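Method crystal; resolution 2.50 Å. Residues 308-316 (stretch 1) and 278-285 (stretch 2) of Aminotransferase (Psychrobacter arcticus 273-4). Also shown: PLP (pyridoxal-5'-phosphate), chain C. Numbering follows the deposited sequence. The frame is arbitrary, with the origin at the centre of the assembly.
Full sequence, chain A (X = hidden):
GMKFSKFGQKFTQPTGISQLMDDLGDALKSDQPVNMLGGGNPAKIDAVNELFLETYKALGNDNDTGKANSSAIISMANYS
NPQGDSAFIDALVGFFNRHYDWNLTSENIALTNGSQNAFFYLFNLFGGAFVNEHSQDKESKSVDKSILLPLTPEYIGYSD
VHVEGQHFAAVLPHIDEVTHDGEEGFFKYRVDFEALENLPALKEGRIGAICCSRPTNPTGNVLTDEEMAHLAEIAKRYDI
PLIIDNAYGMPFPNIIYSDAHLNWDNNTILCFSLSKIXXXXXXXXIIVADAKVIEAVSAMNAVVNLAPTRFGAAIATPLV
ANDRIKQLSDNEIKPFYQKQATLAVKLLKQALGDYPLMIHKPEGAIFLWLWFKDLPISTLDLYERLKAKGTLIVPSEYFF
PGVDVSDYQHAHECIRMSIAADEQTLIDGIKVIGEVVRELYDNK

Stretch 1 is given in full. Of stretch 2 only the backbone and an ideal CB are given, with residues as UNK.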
ATOM      1  N   PRO A 308      -0.574  -0.531   7.478  1.00 34.21           N
ATOM      2  CA  PRO A 308      -1.232   0.348   6.543  1.00 35.14           C
ATOM      3  C   PRO A 308      -1.124   1.801   7.006  1.00 36.09           C
ATOM      4  O   PRO A 308      -0.709   2.108   8.132  1.00 36.16           O
ATOM      5  CB  PRO A 308      -2.684  -0.151   6.528  1.00 34.78           C
ATOM      6  CG  PRO A 308      -2.852  -0.985   7.747  1.00 34.80           C
ATOM      7  CD  PRO A 308      -1.526  -1.139   8.418  1.00 34.82           C
ATOM      8  N   THR A 309      -1.533   2.678   6.110  1.00 37.80           N
ATOM      9  CA  THR A 309      -1.532   4.121   6.340  1.00 38.74           C
ATOM     10  C   THR A 309      -2.484   4.478   7.468  1.00 38.15           C
ATOM     11  O   THR A 309      -3.420   3.723   7.739  1.00 37.92           O
ATOM     12  CB  THR A 309      -1.877   4.853   5.037  1.00 39.25           C
ATOM     13  OG1 THR A 309      -1.407   6.181   5.139  1.00 42.98           O
ATOM     14  CG2 THR A 309      -3.341   4.824   4.740  1.00 37.87           C
ATOM     15  N   ARG A 310      -2.230   5.577   8.169  1.00 38.58           N
ATOM     16  CA  ARG A 310      -3.135   5.937   9.273  1.00 39.34           C
ATOM     17  C   ARG A 310      -3.702   7.340   9.330  1.00 38.38           C
ATOM     18  O   ARG A 310      -4.570   7.586  10.169  1.00 38.97           O
ATOM     19  CB  ARG A 310      -2.541   5.501  10.612  1.00 40.07           C
ATOM     20  CG  ARG A 310      -1.276   6.155  11.023  1.00 40.62           C
ATOM     21  CD  ARG A 310      -0.625   5.419  12.202  1.00 40.67           C
ATOM     22  NE  ARG A 310      -1.483   5.363  13.386  1.00 41.40           N
ATOM     23  CZ  ARG A 310      -1.104   5.052  14.631  1.00 41.36           C
ATOM     24  NH1 ARG A 310       0.166   4.820  14.951  1.00 41.73           N
ATOM     25  NH2 ARG A 310      -2.031   5.022  15.593  1.00 41.70           N
ATOM     26  N   PHE A 311      -3.342   8.218   8.407  1.00 36.76           N
ATOM     27  CA  PHE A 311      -3.834   9.557   8.536  1.00 37.71           C
ATOM     28  C   PHE A 311      -5.305   9.716   8.183  1.00 37.35           C
ATOM     29  O   PHE A 311      -5.987  10.602   8.743  1.00 36.42           O
ATOM     30  CB  PHE A 311      -2.928  10.629   7.903  1.00 39.33           C
ATOM     31  CG  PHE A 311      -2.918  11.861   8.732  1.00 41.78           C
ATOM     32  CD1 PHE A 311      -2.077  11.932   9.864  1.00 43.42           C
ATOM     33  CD2 PHE A 311      -3.858  12.860   8.527  1.00 43.30           C
ATOM     34  CE1 PHE A 311      -2.122  13.035  10.732  1.00 44.64           C
ATOM     35  CE2 PHE A 311      -3.916  13.984   9.381  1.00 44.41           C
ATOM     36  CZ  PHE A 311      -3.056  14.066  10.491  1.00 44.70           C
ATOM     37  N   GLY A 312      -5.792   8.865   7.277  1.00 37.33           N
ATOM     38  CA  GLY A 312      -7.204   8.811   6.959  1.00 37.61           C
ATOM     39  C   GLY A 312      -7.975   8.394   8.209  1.00 38.05           C
ATOM     40  O   GLY A 312      -8.985   9.025   8.566  1.00 39.24           O
ATOM     41  N   ALA A 313      -7.472   7.352   8.871  1.00 37.89           N
ATOM     42  CA  ALA A 313      -7.987   6.874  10.160  1.00 38.12           C
ATOM     43  C   ALA A 313      -8.029   8.000  11.201  1.00 37.63           C
ATOM     44  O   ALA A 313      -9.007   8.148  11.908  1.00 38.31           O
ATOM     45  CB  ALA A 313      -7.114   5.708  10.689  1.00 36.93           C
ATOM     46  N   ALA A 314      -6.961   8.788  11.269  1.00 37.26           N
ATOM     47  CA  ALA A 314      -6.852   9.878  12.239  1.00 36.66           C
ATOM     48  C   ALA A 314      -7.971  10.906  12.052  1.00 36.81           C
ATOM     49  O   ALA A 314      -8.598  11.298  13.031  1.00 36.65           O
ATOM     50  CB  ALA A 314      -5.479  10.521  12.185  1.00 34.84           C
ATOM     51  N   ILE A 315      -8.242  11.303  10.809  1.00 37.38           N
ATOM     52  CA  ILE A 315      -9.336  12.248  10.530  1.00 37.66           C
ATOM     53  C   ILE A 315     -10.694  11.627  10.848  1.00 36.82           C
ATOM     54  O   ILE A 315     -11.512  12.260  11.524  1.00 38.14           O
ATOM     55  CB  ILE A 315      -9.377  12.782   9.038  1.00 38.60           C
ATOM     56  CG1 ILE A 315      -8.559  14.048   8.842  1.00 39.41           C
ATOM     57  CG2 ILE A 315     -10.789  13.257   8.650  1.00 39.06           C
ATOM     58  CD1 ILE A 315      -7.215  13.941   9.259  1.00 40.43           C
ATOM     59  N   ALA A 316     -10.911  10.407  10.362  1.00 35.17           N
ATOM     60  CA  ALA A 316     -12.221   9.756  10.419  1.00 33.88           C
ATOM     61  C   ALA A 316     -12.650   9.251  11.781  1.00 32.89           C
ATOM     62  O   ALA A 316     -13.862   9.180  12.039  1.00 32.56           O
ATOM     63  CB  ALA A 316     -12.294   8.632   9.392  1.00 33.80           C
ATOM     64  N   UNK A 278     -14.703  11.665   0.413  1.00 34.43           N
ATOM     65  CA  UNK A 278     -13.844  12.794   0.067  1.00 33.53           C
ATOM     66  C   UNK A 278     -12.376  12.727   0.480  1.00 33.65           C
ATOM     67  O   UNK A 278     -11.707  13.740   0.376  1.00 32.96           O
ATOM     68  CB  UNK A 278     -14.447  14.056   0.687  1.00 33.53           C
ATOM     69  N   UNK A 279     -11.858  11.567   0.923  1.00 34.54           N
ATOM     70  CA  UNK A 279     -10.441  11.418   1.363  1.00 34.87           C
ATOM     71  C   UNK A 279      -9.639  10.375   0.555  1.00 35.89           C
ATOM     72  O   UNK A 279      -8.880   9.580   1.144  1.00 35.39           O
ATOM     73  CB  UNK A 279     -10.407  11.025   2.841  1.00 34.87           C
ATOM     74  N   UNK A 280      -9.753  10.402  -0.802  1.00 36.58           N
ATOM     75  CA  UNK A 280      -9.062   9.396  -1.595  1.00 36.80           C
ATOM     76  C   UNK A 280      -7.549   9.485  -1.518  1.00 37.27           C
ATOM     77  O   UNK A 280      -6.883   8.457  -1.655  1.00 38.14           O
ATOM     78  CB  UNK A 280      -9.498   9.510  -3.057  1.00 36.80           C
ATOM     79  N   UNK A 281      -7.023  10.685  -1.276  1.00 36.56           N
ATOM     80  CA  UNK A 281      -5.590  10.907  -1.169  1.00 36.13           C
ATOM     81  C   UNK A 281      -4.938  10.230   0.015  1.00 35.74           C
ATOM     82  O   UNK A 281      -3.735   9.986  -0.005  1.00 33.79           O
ATOM     83  CB  UNK A 281      -5.312  12.410  -1.096  1.00 36.13           C
ATOM     84  N   UNK A 282      -5.746   9.928   1.032  1.00 36.60           N
ATOM     85  CA  UNK A 282      -5.305   9.239   2.244  1.00 36.62           C
ATOM     86  C   UNK A 282      -5.184   7.717   2.120  1.00 37.99           C
ATOM     87  O   UNK A 282      -4.515   7.113   2.960  1.00 42.14           O
ATOM     88  CB  UNK A 282      -6.277   9.564   3.380  1.00 36.62           C
ATOM     89  N   UNK A 283      -5.855   7.095   1.140  1.00 36.68           N
ATOM     90  CA  UNK A 283      -5.770   5.657   0.886  1.00 35.03           C
ATOM     91  C   UNK A 283      -6.152   4.801   2.082  1.00 34.10           C
ATOM     92  O   UNK A 283      -5.308   4.098   2.622  1.00 33.18           O
ATOM     93  CB  UNK A 283      -4.350   5.296   0.446  1.00 35.03           C
ATOM     94  N   UNK A 284      -7.426   4.851   2.482  1.00 34.08           N
ATOM     95  CA  UNK A 284      -7.935   4.029   3.610  1.00 33.69           C
ATOM     96  C   UNK A 284      -9.091   3.138   3.176  1.00 34.04           C
ATOM     97  O   UNK A 284     -10.167   3.646   2.824  1.00 34.21           O
ATOM     98  CB  UNK A 284      -8.389   4.924   4.765  1.00 33.69           C
ATOM     99  N   UNK A 285      -8.843   1.825   3.185  1.00 33.64           N
ATOM    100  CA  UNK A 285      -9.855   0.799   2.929  1.00 33.67           C
ATOM    101  C   UNK A 285     -10.195   0.144   4.264  1.00 32.61           C
ATOM    102  O   UNK A 285      -9.329   0.047   5.129  1.00 32.79           O
ATOM    103  CB  UNK A 285      -9.366  -0.234   1.912  1.00 33.67           C
TER
HETATM  104  N1  PLP C 500     -14.775   0.148  -5.501  1.00 49.48           N
HETATM  105  C2  PLP C 500     -15.387   0.837  -6.527  1.00 50.57           C
HETATM  106  C2A PLP C 500     -16.736   0.367  -6.970  1.00 50.11           C
HETATM  107  C3  PLP C 500     -14.743   1.953  -7.106  1.00 51.41           C
HETATM  108  O3  PLP C 500     -15.316   2.668  -8.124  1.00 50.06           O
HETATM  109  C4  PLP C 500     -13.461   2.342  -6.649  1.00 52.20           C
HETATM  110  C4A PLP C 500     -12.704   3.367  -7.487  1.00 53.42           C
HETATM  111  O4A PLP C 500     -12.150   4.345  -6.971  1.00 54.71           O
HETATM  112  C5  PLP C 500     -12.847   1.604  -5.584  1.00 50.64           C
HETATM  113  C6  PLP C 500     -13.541   0.509  -5.033  1.00 49.70           C
HETATM  114  C5A PLP C 500     -11.439   1.913  -5.037  1.00 48.52           C
HETATM  115  O4P PLP C 500     -11.425   2.880  -4.008  1.00 45.22           O
HETATM  116  P   PLP C 500     -10.118   3.103  -3.105  1.00 40.81           P
HETATM  117  O1P PLP C 500      -8.890   2.252  -3.327  1.00 40.33           O
HETATM  118  O2P PLP C 500     -10.658   2.826  -1.742  1.00 40.66           O
HETATM  119  O3P PLP C 500      -9.748   4.518  -3.310  1.00 38.75           O

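Position 278 has a phi of 122° and a psi of 12°, a conformation that by itself favours glycine, and nothing of stretch 1 lies near its ideal CB. The residue is Gly 278.

At 279 the CA-to-CB bond points toward stretch 1, yet no atom of that stretch comes within 5.5 Å of the ideal CB. A side chain must therefore be long enough to cross the gap, and what waits there is the hydrocarbon of Ile 315. Leucine, isoleucine or methionine would all suit. The deposited Leu 279 brings CD1 to 3.9 Å from Ile 315 CG2, an apolar contact.

Positions 280 and 281 are out of reach of stretch 1, so it sets no preference. At 280 the phi of -65° is compatible with proline, among many others; the residue is Pro 280, which opens a short 3-10 segment. Gly 281 follows, with angles that any ordinary residue could adopt.

Position 282 faces the helix where it is barest: its ideal CB lies 3.8 Å from Gly 312 CA. Beyond this close approach stand Phe 311 and Ile 315, so a long, flexible apolar chain is a good choice, with leucine also plausible. The residue is Met 282, present as selenomethionine. Both chi1 and chi2 are m, and the chain ends with CE 3.5 Å from Phe 311 CD2, at the edge of the ring, and 4.1 Å from Ile 315 CD1. The absence of a side chain at Gly 312 matters here, since an ideal CB there would lie only 3.2 Å from Met 282 CB.

At 283, phi and psi are 57° and 66°, a left-handed conformation that glycine, asparagine or aspartate adopt readily. CA-to-CB points sideways relative to stretch 1 and does not lead to the PLP phosphate; a long, flexible cationic chain that folds back, such as arginine or lysine, could still reach it. In Arg 283, NH1 donates to PLP O1P at 3.2 Å and NH2 to PLP O3P at a very short 2.4 Å. Its NE donates to Pro 280 O at 2.8 Å, helping to hold the guanidinium in place.

Position 284 again points toward stretch 1, near Gly 312 and Ala 313 N. Serine, threonine or alanine could fit. Thr 284 places OG1 3.5 Å from Gly 312 CA, where an ideal CB on that glycine would clash at 2.1 Å from OG1. The hydroxyl also hydrogen-bonds a water, OG1 to water O 2.8 Å, which accepts from Ala 313 N at 3.2 Å and so links the stretches.

Position 285 is out of reach; it is Gly 285.

Stretch 2 (278-285) GLPGMRTG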
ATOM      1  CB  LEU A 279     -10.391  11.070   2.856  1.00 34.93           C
ATOM      2  CG  LEU A 279     -11.072  12.017   3.849  1.00 35.41           C
ATOM      3  CD1 LEU A 279     -11.167  11.375   5.242  1.00 34.47           C
ATOM      4  CD2 LEU A 279     -10.354  13.370   3.888  1.00 34.66           C
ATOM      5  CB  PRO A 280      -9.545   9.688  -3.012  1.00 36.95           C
ATOM      6  CG  PRO A 280      -9.722  11.147  -3.020  1.00 37.14           C
ATOM      7  CD  PRO A 280     -10.339  11.431  -1.687  1.00 37.10           C
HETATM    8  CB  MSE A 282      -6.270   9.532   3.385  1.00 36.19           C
HETATM    9  CG  MSE A 282      -6.480  10.999   3.731  1.00 35.73           C
HETATM   10 SE   MSE A 282      -4.852  11.901   4.239  0.75 33.95          SE
HETATM   11  CE  MSE A 282      -5.775  12.980   5.574  1.00 34.88           C
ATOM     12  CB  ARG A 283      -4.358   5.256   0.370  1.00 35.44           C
ATOM     13  CG  ARG A 283      -3.711   6.126  -0.725  1.00 36.82           C
ATOM     14  CD  ARG A 283      -4.213   5.903  -2.153  1.00 37.85           C
ATOM     15  NE  ARG A 283      -5.634   5.953  -2.188  1.00 39.21           N
ATOM     16  CZ  ARG A 283      -6.489   4.978  -2.493  1.00 39.28           C
ATOM     17  NH1 ARG A 283      -6.155   3.789  -3.027  1.00 38.81           N
ATOM     18  NH2 ARG A 283      -7.759   5.287  -2.320  1.00 39.82           N
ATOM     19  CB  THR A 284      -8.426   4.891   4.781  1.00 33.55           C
ATOM     20  OG1 THR A 284      -7.431   5.870   5.079  1.00 34.06           O
ATOM     21  CG2 THR A 284      -8.714   4.016   6.014  1.00 32.82           C
TER
HETATM   22  O   HOH W   1      -5.452   5.739   7.046  1.00 36.27           O
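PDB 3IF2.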